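PDB 6ZRY: DMATS type aromatic prenyltransferase from Micromonospora olivasterospora, which probably transfers a dimethylallyl group to C6 of the indole ring of tryptophan. Local coordinates for residues R29-G34 with R96-A101; T110-S115 with H168-G173; D118-D123 with P160-E165; T225-V230 with G260-T265. All coordinates share one frame; numbering follows the deposited sequence. Where two conformers were deposited one is given.

Interactions 1 to 3 join helices to one another, whereas interaction 4 sets a helix on a strand. Interactions 2 and 3, with centres 12 Å apart, share helix 159-170; a salt bridge joins them, with Arg169 NH1 2.6 Å from Asp118 OD1. Interaction 2 also meets interaction 4, where Leu172 CD2 lies 3.3 Å from Thr265 C. Interaction 1 stands apart, its centre 31 Å from that of interaction 4, the two lying on opposite sides of the chain's centre. Interactions 1 to 3 are away from the tryptophan pocket; in interaction 4 the Tyr262 side chain is about 12 Å from the bound tryptophan, and that of Val230 about 9 Å from that of Asp269, which binds calcium in a structure of this protein but not here.

Interaction 1 of 4, residues R29-G34 with R96-A101; sequences RNLLAG and RGFLDA
Within 29-34, Leu31 is the first residue to meet Phe98, an aromatic side chain that reaches across from helix 88-106. The carbonyl oxygen Leu31 O approaches the ring obliquely, 3.5 Å from Phe98 CZ at its outer end, and the Leu31 CD2 methyl stands 4.3 Å from the same atom. The Leu31 side chain also touches Gln102 and Arg105 further along the partner helix and Pro143 and Phe145 on strand 141-149. Both helices lie in the outer helical layer that wraps the antiparallel beta barrel of the ABBA fold, and Phe98 also touches the barrel through Cys133. One turn later comes Gly34, whose backbone meets the ring directly and again obliquely: Gly34 C is 3.6 Å from Phe98 CD1, and Gly34 CA is 3.7 Å from Phe98 CE1. With no side chain on Gly34, the ring can come this close, and the two helices draw together to a CA-CA separation of 6.6 Å between Gly34 and Phe98. The ring is carried there by a chi1 of 168°, which sets CG opposite the backbone N and sends the side chain out across the gap.

Interaction 2 of 4, residues T110-S115 with H168-G173; sequences TSRLDS and HRLGLG
A bend in the Arg169 chain at chi2 (-133°) and an extended chi2 (173°) in Leu170 send these two neighbours to different parts of the short helix 111-114 and Ser115. The arginine turns its guanidinium to the backbone of Ser115, where NH1 donates a hydrogen bond to Ser115 O, 2.8 Å long with an N-H...O angle of 145°. The acceptor sits at the edge of the guanidinium, near its plane, and NH1 in turn lies in the plane of the Ser115 carbonyl. The same nitrogen forms a salt bridge with Asp118, so one NH1 ties together a backbone oxygen and a carboxylate three residues on. Leu170 instead brings its CD2 methyl to the backbone of Arg112, 3.6 Å from Arg112 O, and to Arg112 CB at 4.0 Å. Ser115 OG, 3.7 Å from Leu170 CD2, is held beside this methyl by its own hydrogen bond to Arg112 O, 2.7 Å long, which links Ser115 back to Arg112, three residues earlier. Helix 159-170 ends in a Schellman motif, with Gly171 taking a positive phi as the chain turns off. Beyond the contact Leu170 packs on Val116, on Phe198 of strand 193-201 and on Val210 of strand 209-220, which places the junction on the outside of the barrel sheet. The polar end of Arg112 points elsewhere, NH2 bonding to Gly205 O, while its backbone N and the hydroxyl of Ser111 are both held by Asp204.

Interaction 3 of 4, residues D118-D123 with P160-E165; sequences DLFATD and PALVSE
Leu162 CD2 sits over the centre of the Phe120 ring in a close CH-pi contact, 3.4 Å from the ring centroid and only 13° off the ring normal. The two side chains cross at about a right angle, so that the methyl comes down on one face and touches all six ring carbons. Leu162 owes this position to a chi1 of -157° that sets CG opposite the backbone N. Leu162 CG rests 3.7 Å from Leu119 O. Leu119 belongs to the same tight part: it points at the partner helix, with Leu119 CB 4.1 Å from Leu162 CD2 and Leu119 CD1 3.7 Å from Glu165 C, and is further flanked by Ala166 and Arg169. The ring of Phe120 also meets that of Phe198 on strand 193-201.

Toward solvent the packing is looser. Glu165 is partly exposed, and its side chain touches Leu119 through its aliphatic part, Glu165 CG lying 4.0 Å from Leu119 CD2 where the two side chains cross. Short helix 117-120 is thus bound to helix 159-170, whose Val163 turns to Leu195 and Phe198 of the sheet, as expected of the outer helical layer in an ABBA-barrel prenyltransferase.

Interaction 4 of 4, residues T225-V230 with G260-T265; sequences TRAASV and GSYTFT
The last turn of helix 221-228 and the residues after it lie against strand 258-265, the closest backbone pair being Ala228 and Gly260, whose CA atoms are 7.5 Å apart. Of residues 260-265, Tyr262 makes the contact. A chi1 of -62° puts CG opposite its own carbonyl carbon, and a chi2 of 85° sets the ring plane roughly perpendicular to the plane through CA, CB and CG; the long side chain drives its hydroxyl into the helix backbone. Tyr262 OH lies 3.2 Å from Ala227 C, 3.3 Å from the Ala227 CB methyl and 3.5 Å from Ala228 N. The Ala227 carbonyl oxygen stands at the edge of the ring, near its plane and 3.8 Å from Tyr262 CE2. Val230 CG2 adds an apolar touch at Tyr262 CE2, 4.1 Å away, approaching the ring obliquely, the two side chains crossing at about a right angle. Leu179 of helix 174-182 packs on both Val230 and Tyr262, and Tyr274 of the neighbouring strand meets the Tyr262 ring edge-to-face. Ser229 OG donates to Arg226 O over 2.6 Å, holding the turn together. Tyr262 joins strand 258-265 of the barrel to the helical layer outside it, its hydroxyl touching both the Ala227 methyl and the Ala227 carbonyl carbon. Hydroxyl and Ala227-Ala228 peptide are thus packed closely in a buried place, with Val230 adding apolar contact, and the peptide probably gives the buried hydroxyl oxygen a polar surrounding.

Interaction 1 of 4, residues R29-G34 with R96-A101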
loop_
_atom_site.group_PDB
_atom_site.type_symbol
_atom_site.label_atom_id
_atom_site.label_comp_id
_atom_site.label_asym_id
_atom_site.label_seq_id
_atom_site.Cartn_x
_atom_site.Cartn_y
_atom_site.Cartn_z
ATOM N N ARG A 29 1.937 8.593 -16.509
ATOM C CA ARG A 29 1.518 9.996 -16.261
ATOM C C ARG A 29 0.059 10.180 -16.674
ATOM O O ARG A 29 -0.652 10.936 -15.987
ATOM C CB ARG A 29 2.445 10.971 -16.967
ATOM C CG ARG A 29 3.861 10.938 -16.443
ATOM C CD ARG A 29 4.747 11.772 -17.329
ATOM N NE ARG A 29 4.419 13.176 -17.170
ATOM C CZ ARG A 29 4.978 14.162 -17.858
ATOM N NH1 ARG A 29 4.630 15.413 -17.611
ATOM N NH2 ARG A 29 5.880 13.893 -18.790
ATOM N N ASN A 30 -0.377 9.495 -17.727
ATOM C CA ASN A 30 -1.803 9.487 -18.168
ATOM C C ASN A 30 -2.658 8.831 -17.083
ATOM O O ASN A 30 -3.763 9.322 -16.818
ATOM C CB ASN A 30 -1.983 8.789 -19.519
ATOM C CG ASN A 30 -1.516 9.651 -20.675
ATOM O OD1 ASN A 30 -1.411 10.879 -20.533
ATOM N ND2 ASN A 30 -1.235 9.032 -21.817
ATOM N N LEU A 31 -2.159 7.756 -16.466
ATOM C CA LEU A 31 -2.947 7.006 -15.473
ATOM C C LEU A 31 -3.009 7.824 -14.179
ATOM O O LEU A 31 -4.099 7.892 -13.616
ATOM C CB LEU A 31 -2.363 5.609 -15.292
ATOM C CG LEU A 31 -2.548 4.684 -16.489
ATOM C CD1 LEU A 31 -1.779 3.404 -16.282
ATOM C CD2 LEU A 31 -4.010 4.391 -16.740
ATOM N N LEU A 32 -1.911 8.487 -13.762
ATOM C CA LEU A 32 -1.940 9.336 -12.549
ATOM C C LEU A 32 -2.975 10.459 -12.714
ATOM O O LEU A 32 -3.728 10.716 -11.737
ATOM C CB LEU A 32 -0.548 9.895 -12.255
ATOM C CG LEU A 32 -0.462 10.949 -11.146
ATOM C CD1 LEU A 32 -0.865 10.373 -9.769
ATOM C CD2 LEU A 32 0.948 11.524 -11.096
ATOM N N ALA A 33 -2.999 11.155 -13.862
ATOM C CA ALA A 33 -3.998 12.204 -14.151
ATOM C C ALA A 33 -5.409 11.640 -14.000
ATOM O O ALA A 33 -6.239 12.310 -13.395
ATOM C CB ALA A 33 -3.771 12.800 -15.538
ATOM N N GLY A 34 -5.673 10.442 -14.526
ATOM C CA GLY A 34 -6.984 9.760 -14.386
ATOM C C GLY A 34 -7.306 9.495 -12.930
ATOM O O GLY A 34 -8.423 9.779 -12.494
ATOM N N ARG A 96 -13.930 3.576 -8.745
ATOM C CA ARG A 96 -14.371 2.408 -9.530
ATOM C C ARG A 96 -14.569 2.841 -10.990
ATOM O O ARG A 96 -14.133 2.093 -11.877
ATOM C CB ARG A 96 -15.631 1.784 -8.938
ATOM C CG ARG A 96 -15.908 0.400 -9.492
ATOM C CD ARG A 96 -17.317 -0.073 -9.214
ATOM N NE ARG A 96 -17.757 -0.896 -10.319
ATOM C CZ ARG A 96 -18.991 -1.336 -10.486
ATOM N NH1 ARG A 96 -19.280 -2.090 -11.529
ATOM N NH2 ARG A 96 -19.934 -1.024 -9.611
ATOM N N GLY A 97 -15.153 4.029 -11.216
ATOM C CA GLY A 97 -15.302 4.619 -12.554
ATOM C C GLY A 97 -13.978 4.653 -13.300
ATOM O O GLY A 97 -13.916 4.185 -14.428
ATOM N N PHE A 98 -12.921 5.128 -12.652
ATOM C CA PHE A 98 -11.565 5.165 -13.239
ATOM C C PHE A 98 -11.091 3.752 -13.586
ATOM O O PHE A 98 -10.609 3.526 -14.688
ATOM C CB PHE A 98 -10.587 5.852 -12.285
ATOM C CG PHE A 98 -9.159 5.674 -12.661
ATOM C CD1 PHE A 98 -8.646 6.279 -13.790
ATOM C CD2 PHE A 98 -8.315 4.879 -11.891
ATOM C CE1 PHE A 98 -7.333 6.089 -14.153
ATOM C CE2 PHE A 98 -6.990 4.724 -12.247
ATOM C CZ PHE A 98 -6.502 5.322 -13.371
ATOM N N LEU A 99 -11.149 2.839 -12.614
ATOM C CA LEU A 99 -10.672 1.462 -12.799
ATOM C C LEU A 99 -11.475 0.771 -13.911
ATOM O O LEU A 99 -10.853 0.091 -14.737
ATOM C CB LEU A 99 -10.771 0.705 -11.464
ATOM C CG LEU A 99 -9.697 1.082 -10.446
ATOM C CD1 LEU A 99 -10.039 0.547 -9.076
ATOM C CD2 LEU A 99 -8.352 0.582 -10.894
ATOM N N ASP A 100 -12.804 0.920 -13.907
ATOM C CA ASP A 100 -13.686 0.218 -14.892
ATOM C C ASP A 100 -13.347 0.714 -16.299
ATOM O O ASP A 100 -13.248 -0.114 -17.200
ATOM C CB ASP A 100 -15.169 0.390 -14.549
ATOM C CG ASP A 100 -15.627 -0.431 -13.352
ATOM O OD1 ASP A 100 -14.878 -1.284 -12.916
ATOM O OD2 ASP A 100 -16.728 -0.189 -12.880
ATOM N N ALA A 101 -13.118 2.010 -16.458
ATOM C CA ALA A 101 -12.708 2.614 -17.754
ATOM C C ALA A 101 -11.368 2.006 -18.194
ATOM O O ALA A 101 -11.218 1.663 -19.385
ATOM C CB ALA A 101 -12.624 4.121 -17.636
#

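Interaction 2 of 4, residues T110-S115 with H168-G173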
loop_
_atom_site.group_PDB
_atom_site.type_symbol
_atom_site.label_atom_id
_atom_site.label_comp_id
_atom_site.label_asym_id
_atom_site.label_seq_id
_atom_site.Cartn_x
_atom_site.Cartn_y
_atom_site.Cartn_z
ATOM N N THR A 110 -12.667 -8.913 -15.459
ATOM C CA THR A 110 -12.784 -8.532 -14.023
ATOM C C THR A 110 -13.808 -9.422 -13.321
ATOM O O THR A 110 -14.361 -8.987 -12.299
ATOM C CB THR A 110 -13.185 -7.060 -13.907
ATOM O OG1 THR A 110 -14.475 -6.951 -14.518
ATOM C CG2 THR A 110 -12.184 -6.134 -14.563
ATOM N N SER A 111 -14.029 -10.627 -13.837
ATOM C CA SER A 111 -15.078 -11.557 -13.362
ATOM C C SER A 111 -14.818 -11.932 -11.894
ATOM O O SER A 111 -15.778 -11.988 -11.150
ATOM C CB SER A 111 -15.159 -12.784 -14.228
ATOM O OG SER A 111 -14.076 -13.636 -13.941
ATOM N N ARG A 112 -13.572 -12.170 -11.498
ATOM C CA ARG A 112 -13.246 -12.553 -10.092
ATOM C C ARG A 112 -13.605 -11.398 -9.157
ATOM O O ARG A 112 -14.351 -11.631 -8.198
ATOM C CB ARG A 112 -11.776 -12.949 -9.923
ATOM C CG ARG A 112 -11.403 -14.252 -10.607
ATOM C CD ARG A 112 -10.486 -15.109 -9.743
ATOM N NE ARG A 112 -10.134 -16.382 -10.373
ATOM C CZ ARG A 112 -9.265 -16.506 -11.360
ATOM N NH1 ARG A 112 -9.006 -17.701 -11.866
ATOM N NH2 ARG A 112 -8.653 -15.441 -11.846
ATOM N N LEU A 113 -13.136 -10.183 -9.459
ATOM C CA LEU A 113 -13.476 -8.953 -8.694
ATOM C C LEU A 113 -15.003 -8.761 -8.703
ATOM O O LEU A 113 -15.593 -8.547 -7.617
ATOM C CB LEU A 113 -12.725 -7.747 -9.301
ATOM C CG LEU A 113 -13.069 -6.384 -8.700
ATOM C CD1 LEU A 113 -12.672 -6.324 -7.221
ATOM C CD2 LEU A 113 -12.409 -5.247 -9.474
ATOM N N ASP A 114 -15.645 -8.885 -9.865
ATOM C CA ASP A 114 -17.120 -8.705 -10.006
ATOM C C ASP A 114 -17.857 -9.699 -9.103
ATOM O O ASP A 114 -18.897 -9.298 -8.497
ATOM C CB ASP A 114 -17.558 -8.822 -11.467
ATOM C CG ASP A 114 -17.063 -7.672 -12.328
ATOM O OD1 ASP A 114 -16.821 -7.899 -13.519
ATOM O OD2 ASP A 114 -16.895 -6.576 -11.788
ATOM N N SER A 115 -17.333 -10.925 -8.969
ATOM C CA SER A 115 -18.006 -12.027 -8.254
ATOM C C SER A 115 -18.132 -11.711 -6.747
ATOM O O SER A 115 -18.987 -12.351 -6.101
ATOM C CB SER A 115 -17.322 -13.350 -8.516
ATOM O OG SER A 115 -16.207 -13.542 -7.646
ATOM N N HIS A 168 -14.226 -17.483 0.170
ATOM C CA HIS A 168 -14.992 -18.711 -0.201
ATOM C C HIS A 168 -15.492 -18.600 -1.647
ATOM O O HIS A 168 -15.296 -19.547 -2.437
ATOM C CB HIS A 168 -16.151 -18.953 0.776
ATOM C CG HIS A 168 -16.982 -20.122 0.386
ATOM N ND1 HIS A 168 -16.430 -21.351 0.130
ATOM C CD2 HIS A 168 -18.288 -20.240 0.155
ATOM C CE1 HIS A 168 -17.375 -22.174 -0.240
ATOM N NE2 HIS A 168 -18.513 -21.523 -0.233
ATOM N N ARG A 169 -16.080 -17.474 -2.012
ATOM C CA ARG A 169 -16.593 -17.273 -3.387
ATOM C C ARG A 169 -15.464 -17.438 -4.390
ATOM O O ARG A 169 -15.724 -17.894 -5.480
ATOM C CB ARG A 169 -17.205 -15.900 -3.582
ATOM C CG ARG A 169 -18.553 -15.749 -2.915
ATOM C CD ARG A 169 -19.529 -15.120 -3.861
ATOM N NE ARG A 169 -20.705 -14.695 -3.134
ATOM C CZ ARG A 169 -21.230 -13.490 -3.185
ATOM N NH1 ARG A 169 -20.711 -12.551 -3.967
ATOM N NH2 ARG A 169 -22.307 -13.233 -2.461
ATOM N N LEU A 170 -14.255 -17.027 -4.046
ATOM C CA LEU A 170 -13.142 -17.028 -5.020
ATOM C C LEU A 170 -12.497 -18.408 -5.105
ATOM O O LEU A 170 -11.647 -18.579 -5.972
ATOM C CB LEU A 170 -12.148 -15.950 -4.609
ATOM C CG LEU A 170 -12.649 -14.525 -4.820
ATOM C CD1 LEU A 170 -11.666 -13.527 -4.221
ATOM C CD2 LEU A 170 -12.860 -14.241 -6.305
ATOM N N GLY A 171 -12.888 -19.358 -4.234
ATOM C CA GLY A 171 -12.298 -20.701 -4.188
ATOM C C GLY A 171 -11.051 -20.722 -3.330
ATOM O O GLY A 171 -10.240 -21.652 -3.476
ATOM N N LEU A 172 -10.925 -19.747 -2.450
ATOM C CA LEU A 172 -9.886 -19.640 -1.427
ATOM C C LEU A 172 -10.568 -19.914 -0.081
ATOM O O LEU A 172 -11.764 -20.358 -0.089
ATOM C CB LEU A 172 -9.255 -18.239 -1.516
ATOM C CG LEU A 172 -8.575 -17.924 -2.863
ATOM C CD1 LEU A 172 -8.150 -16.463 -2.962
ATOM C CD2 LEU A 172 -7.380 -18.845 -3.088
ATOM N N GLY A 173 -9.895 -19.687 1.014
ATOM C CA GLY A 173 -10.529 -19.790 2.331
ATOM C C GLY A 173 -9.697 -20.602 3.307
ATOM O O GLY A 173 -9.720 -20.250 4.480
#

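Interaction 3 of 4, residues D118-D123 with P160-E165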
loop_
_atom_site.group_PDB
_atom_site.type_symbol
_atom_site.label_atom_id
_atom_site.label_comp_id
_atom_site.label_asym_id
_atom_site.label_seq_id
_atom_site.Cartn_x
_atom_site.Cartn_y
_atom_site.Cartn_z
ATOM N N ASP A 118 -20.864 -7.477 -4.486
ATOM C CA ASP A 118 -22.092 -7.372 -3.656
ATOM C C ASP A 118 -21.767 -7.559 -2.179
ATOM O O ASP A 118 -22.548 -7.038 -1.354
ATOM C CB ASP A 118 -23.198 -8.339 -4.112
ATOM C CG ASP A 118 -22.937 -9.805 -3.852
ATOM O OD1 ASP A 118 -22.045 -10.358 -4.504
ATOM O OD2 ASP A 118 -23.650 -10.386 -3.008
ATOM N N LEU A 119 -20.682 -8.280 -1.834
ATOM C CA LEU A 119 -20.304 -8.490 -0.422
ATOM C C LEU A 119 -19.791 -7.184 0.164
ATOM O O LEU A 119 -20.035 -6.958 1.346
ATOM C CB LEU A 119 -19.247 -9.600 -0.305
ATOM C CG LEU A 119 -19.677 -10.970 -0.800
ATOM C CD1 LEU A 119 -18.519 -11.944 -0.708
ATOM C CD2 LEU A 119 -20.874 -11.493 -0.013
ATOM N N PHE A 120 -19.119 -6.348 -0.634
ATOM C CA PHE A 120 -18.576 -5.042 -0.191
ATOM C C PHE A 120 -19.594 -3.922 -0.428
ATOM O O PHE A 120 -19.456 -2.914 0.210
ATOM C CB PHE A 120 -17.227 -4.740 -0.864
ATOM C CG PHE A 120 -16.128 -5.720 -0.496
ATOM C CD1 PHE A 120 -16.046 -6.958 -1.123
ATOM C CD2 PHE A 120 -15.164 -5.395 0.453
ATOM C CE1 PHE A 120 -15.040 -7.855 -0.807
ATOM C CE2 PHE A 120 -14.159 -6.300 0.781
ATOM C CZ PHE A 120 -14.092 -7.528 0.150
ATOM N N ALA A 121 -20.565 -4.103 -1.319
ATOM C CA ALA A 121 -21.455 -3.009 -1.768
ATOM C C ALA A 121 -22.332 -2.578 -0.601
ATOM O O ALA A 121 -22.926 -3.445 0.065
ATOM C CB ALA A 121 -22.286 -3.429 -2.961
ATOM N N THR A 122 -22.401 -1.275 -0.364
ATOM C CA THR A 122 -23.210 -0.667 0.713
ATOM C C THR A 122 -23.381 0.808 0.401
ATOM O O THR A 122 -22.427 1.428 -0.136
ATOM C CB THR A 122 -22.593 -0.894 2.097
ATOM O OG1 THR A 122 -23.436 -0.250 3.056
ATOM C CG2 THR A 122 -21.175 -0.373 2.216
ATOM N N ASP A 123 -24.576 1.327 0.677
ATOM C CA ASP A 123 -24.940 2.744 0.453
ATOM C C ASP A 123 -24.289 3.618 1.513
ATOM O O ASP A 123 -24.119 4.805 1.241
ATOM C CB ASP A 123 -26.456 2.933 0.464
ATOM C CG ASP A 123 -27.044 2.813 -0.918
ATOM O OD1 ASP A 123 -26.242 2.876 -1.899
ATOM O OD2 ASP A 123 -28.285 2.677 -1.018
ATOM N N PRO A 160 -14.611 -9.878 9.571
ATOM C CA PRO A 160 -14.125 -11.240 9.430
ATOM C C PRO A 160 -15.055 -12.069 8.519
ATOM O O PRO A 160 -14.537 -12.821 7.685
ATOM C CB PRO A 160 -13.998 -11.751 10.875
ATOM C CG PRO A 160 -13.957 -10.486 11.717
ATOM C CD PRO A 160 -14.830 -9.504 10.970
ATOM N N ALA A 161 -16.374 -11.882 8.638
ATOM C CA ALA A 161 -17.399 -12.637 7.874
ATOM C C ALA A 161 -17.379 -12.199 6.421
ATOM O O ALA A 161 -17.483 -13.063 5.560
ATOM C CB ALA A 161 -18.766 -12.427 8.473
ATOM N N LEU A 162 -17.237 -10.893 6.176
ATOM C CA LEU A 162 -17.100 -10.323 4.820
ATOM C C LEU A 162 -15.915 -10.993 4.126
ATOM O O LEU A 162 -16.107 -11.543 3.039
ATOM C CB LEU A 162 -16.915 -8.807 4.895
ATOM C CG LEU A 162 -17.306 -8.026 3.635
ATOM C CD1 LEU A 162 -17.265 -6.532 3.872
ATOM C CD2 LEU A 162 -16.433 -8.379 2.450
ATOM N N VAL A 163 -14.733 -10.989 4.760
ATOM C CA VAL A 163 -13.510 -11.582 4.156
ATOM C C VAL A 163 -13.736 -13.087 3.962
ATOM O O VAL A 163 -13.425 -13.596 2.855
ATOM C CB VAL A 163 -12.250 -11.289 4.997
ATOM C CG1 VAL A 163 -11.023 -11.946 4.393
ATOM C CG2 VAL A 163 -12.028 -9.787 5.179
ATOM N N SER A 164 -14.269 -13.785 4.969
ATOM C CA SER A 164 -14.506 -15.240 4.872
ATOM C C SER A 164 -15.366 -15.553 3.639
ATOM O O SER A 164 -15.006 -16.501 2.832
ATOM C CB SER A 164 -15.141 -15.801 6.132
ATOM O OG SER A 164 -15.500 -17.146 5.906
ATOM N N GLU A 165 -16.448 -14.806 3.454
ATOM C CA GLU A 165 -17.423 -15.082 2.370
ATOM C C GLU A 165 -16.809 -14.705 1.017
ATOM O O GLU A 165 -17.011 -15.458 0.061
ATOM C CB GLU A 165 -18.755 -14.382 2.626
ATOM C CG GLU A 165 -19.883 -14.949 1.785
ATOM C CD GLU A 165 -19.851 -16.459 1.576
ATOM O OE1 GLU A 165 -19.719 -16.860 0.414
ATOM O OE2 GLU A 165 -19.956 -17.242 2.589
#

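Interaction 4 of 4, residues T225-V230 with G260-T265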
loop_
_atom_site.group_PDB
_atom_site.type_symbol
_atom_site.label_atom_id
_atom_site.label_comp_id
_atom_site.label_asym_id
_atom_site.label_seq_id
_atom_site.Cartn_x
_atom_site.Cartn_y
_atom_site.Cartn_z
ATOM N N THR A 225 5.516 -11.701 14.415
ATOM C CA THR A 225 6.261 -12.825 13.761
ATOM C C THR A 225 5.548 -14.138 14.045
ATOM O O THR A 225 5.663 -15.033 13.226
ATOM C CB THR A 225 7.746 -12.851 14.141
ATOM O OG1 THR A 225 7.910 -12.854 15.554
ATOM C CG2 THR A 225 8.489 -11.677 13.543
ATOM N N ARG A 226 4.841 -14.260 15.157
ATOM C CA ARG A 226 4.018 -15.481 15.414
ATOM C C ARG A 226 2.864 -15.513 14.383
ATOM O O ARG A 226 2.611 -16.577 13.814
ATOM C CB ARG A 226 3.487 -15.523 16.849
ATOM C CG ARG A 226 2.569 -16.710 17.104
ATOM C CD ARG A 226 3.078 -18.071 16.660
ATOM N NE ARG A 226 2.033 -19.048 16.875
ATOM C CZ ARG A 226 0.980 -19.201 16.102
ATOM N NH1 ARG A 226 0.856 -18.480 14.993
ATOM N NH2 ARG A 226 0.026 -20.070 16.436
ATOM N N ALA A 227 2.239 -14.381 14.110
ATOM C CA ALA A 227 1.215 -14.277 13.049
ATOM C C ALA A 227 1.863 -14.659 11.712
ATOM O O ALA A 227 1.313 -15.496 10.982
ATOM C CB ALA A 227 0.613 -12.914 13.035
ATOM N N ALA A 228 3.063 -14.167 11.442
ATOM C CA ALA A 228 3.732 -14.430 10.149
ATOM C C ALA A 228 4.056 -15.917 9.985
ATOM O O ALA A 228 4.128 -16.386 8.844
ATOM C CB ALA A 228 4.967 -13.582 10.020
ATOM N N SER A 229 4.278 -16.637 11.082
ATOM C CA SER A 229 4.785 -18.026 11.056
ATOM C C SER A 229 3.765 -18.996 10.448
ATOM O O SER A 229 4.181 -20.131 10.171
ATOM C CB SER A 229 5.264 -18.477 12.421
ATOM O OG SER A 229 4.211 -18.507 13.345
ATOM N N VAL A 230 2.501 -18.602 10.203
ATOM C CA VAL A 230 1.541 -19.481 9.448
ATOM C C VAL A 230 1.948 -19.547 7.973
ATOM O O VAL A 230 1.483 -20.472 7.282
ATOM C CB VAL A 230 0.045 -19.093 9.577
ATOM C CG1 VAL A 230 -0.425 -19.124 11.026
ATOM C CG2 VAL A 230 -0.285 -17.759 8.921
ATOM N N GLY A 260 1.075 -6.538 8.492
ATOM C CA GLY A 260 1.460 -7.729 7.744
ATOM C C GLY A 260 0.516 -7.995 6.620
ATOM O O GLY A 260 -0.694 -7.784 6.808
ATOM N N SER A 261 1.013 -8.501 5.506
ATOM C CA SER A 261 0.158 -8.964 4.397
ATOM C C SER A 261 0.439 -10.431 4.093
ATOM O O SER A 261 1.568 -10.893 4.295
ATOM C CB SER A 261 0.260 -8.091 3.182
ATOM O OG SER A 261 1.474 -8.293 2.518
ATOM N N TYR A 262 -0.626 -11.124 3.733
ATOM C CA TYR A 262 -0.690 -12.566 3.479
ATOM C C TYR A 262 -1.175 -12.780 2.070
ATOM O O TYR A 262 -2.210 -12.235 1.709
ATOM C CB TYR A 262 -1.632 -13.208 4.506
ATOM C CG TYR A 262 -1.154 -13.032 5.919
ATOM C CD1 TYR A 262 -1.446 -11.887 6.659
ATOM C CD2 TYR A 262 -0.297 -13.959 6.469
ATOM C CE1 TYR A 262 -0.937 -11.705 7.943
ATOM C CE2 TYR A 262 0.195 -13.815 7.754
ATOM C CZ TYR A 262 -0.132 -12.698 8.501
ATOM O OH TYR A 262 0.399 -12.596 9.765
ATOM N N THR A 263 -0.462 -13.551 1.289
ATOM C CA THR A 263 -0.854 -13.902 -0.077
ATOM C C THR A 263 -1.531 -15.265 -0.054
ATOM O O THR A 263 -0.868 -16.237 0.316
ATOM C CB THR A 263 0.336 -13.860 -1.030
ATOM O OG1 THR A 263 0.873 -12.545 -0.975
ATOM C CG2 THR A 263 -0.063 -14.147 -2.450
ATOM N N PHE A 264 -2.809 -15.292 -0.420
ATOM C CA PHE A 264 -3.671 -16.497 -0.507
ATOM C C PHE A 264 -3.759 -16.911 -1.963
ATOM O O PHE A 264 -4.065 -16.053 -2.840
ATOM C CB PHE A 264 -5.069 -16.234 0.047
ATOM C CG PHE A 264 -5.105 -15.727 1.460
ATOM C CD1 PHE A 264 -4.267 -16.260 2.431
ATOM C CD2 PHE A 264 -5.980 -14.720 1.835
ATOM C CE1 PHE A 264 -4.322 -15.814 3.749
ATOM C CE2 PHE A 264 -6.020 -14.272 3.149
ATOM C CZ PHE A 264 -5.184 -14.812 4.096
ATOM N N THR A 265 -3.512 -18.176 -2.223
ATOM C CA THR A 265 -3.533 -18.737 -3.583
ATOM C C THR A 265 -4.357 -20.032 -3.600
ATOM O O THR A 265 -4.480 -20.688 -2.532
ATOM C CB THR A 265 -2.094 -18.894 -4.084
ATOM O OG1 THR A 265 -2.218 -19.119 -5.483
ATOM C CG2 THR A 265 -1.334 -20.001 -3.377
#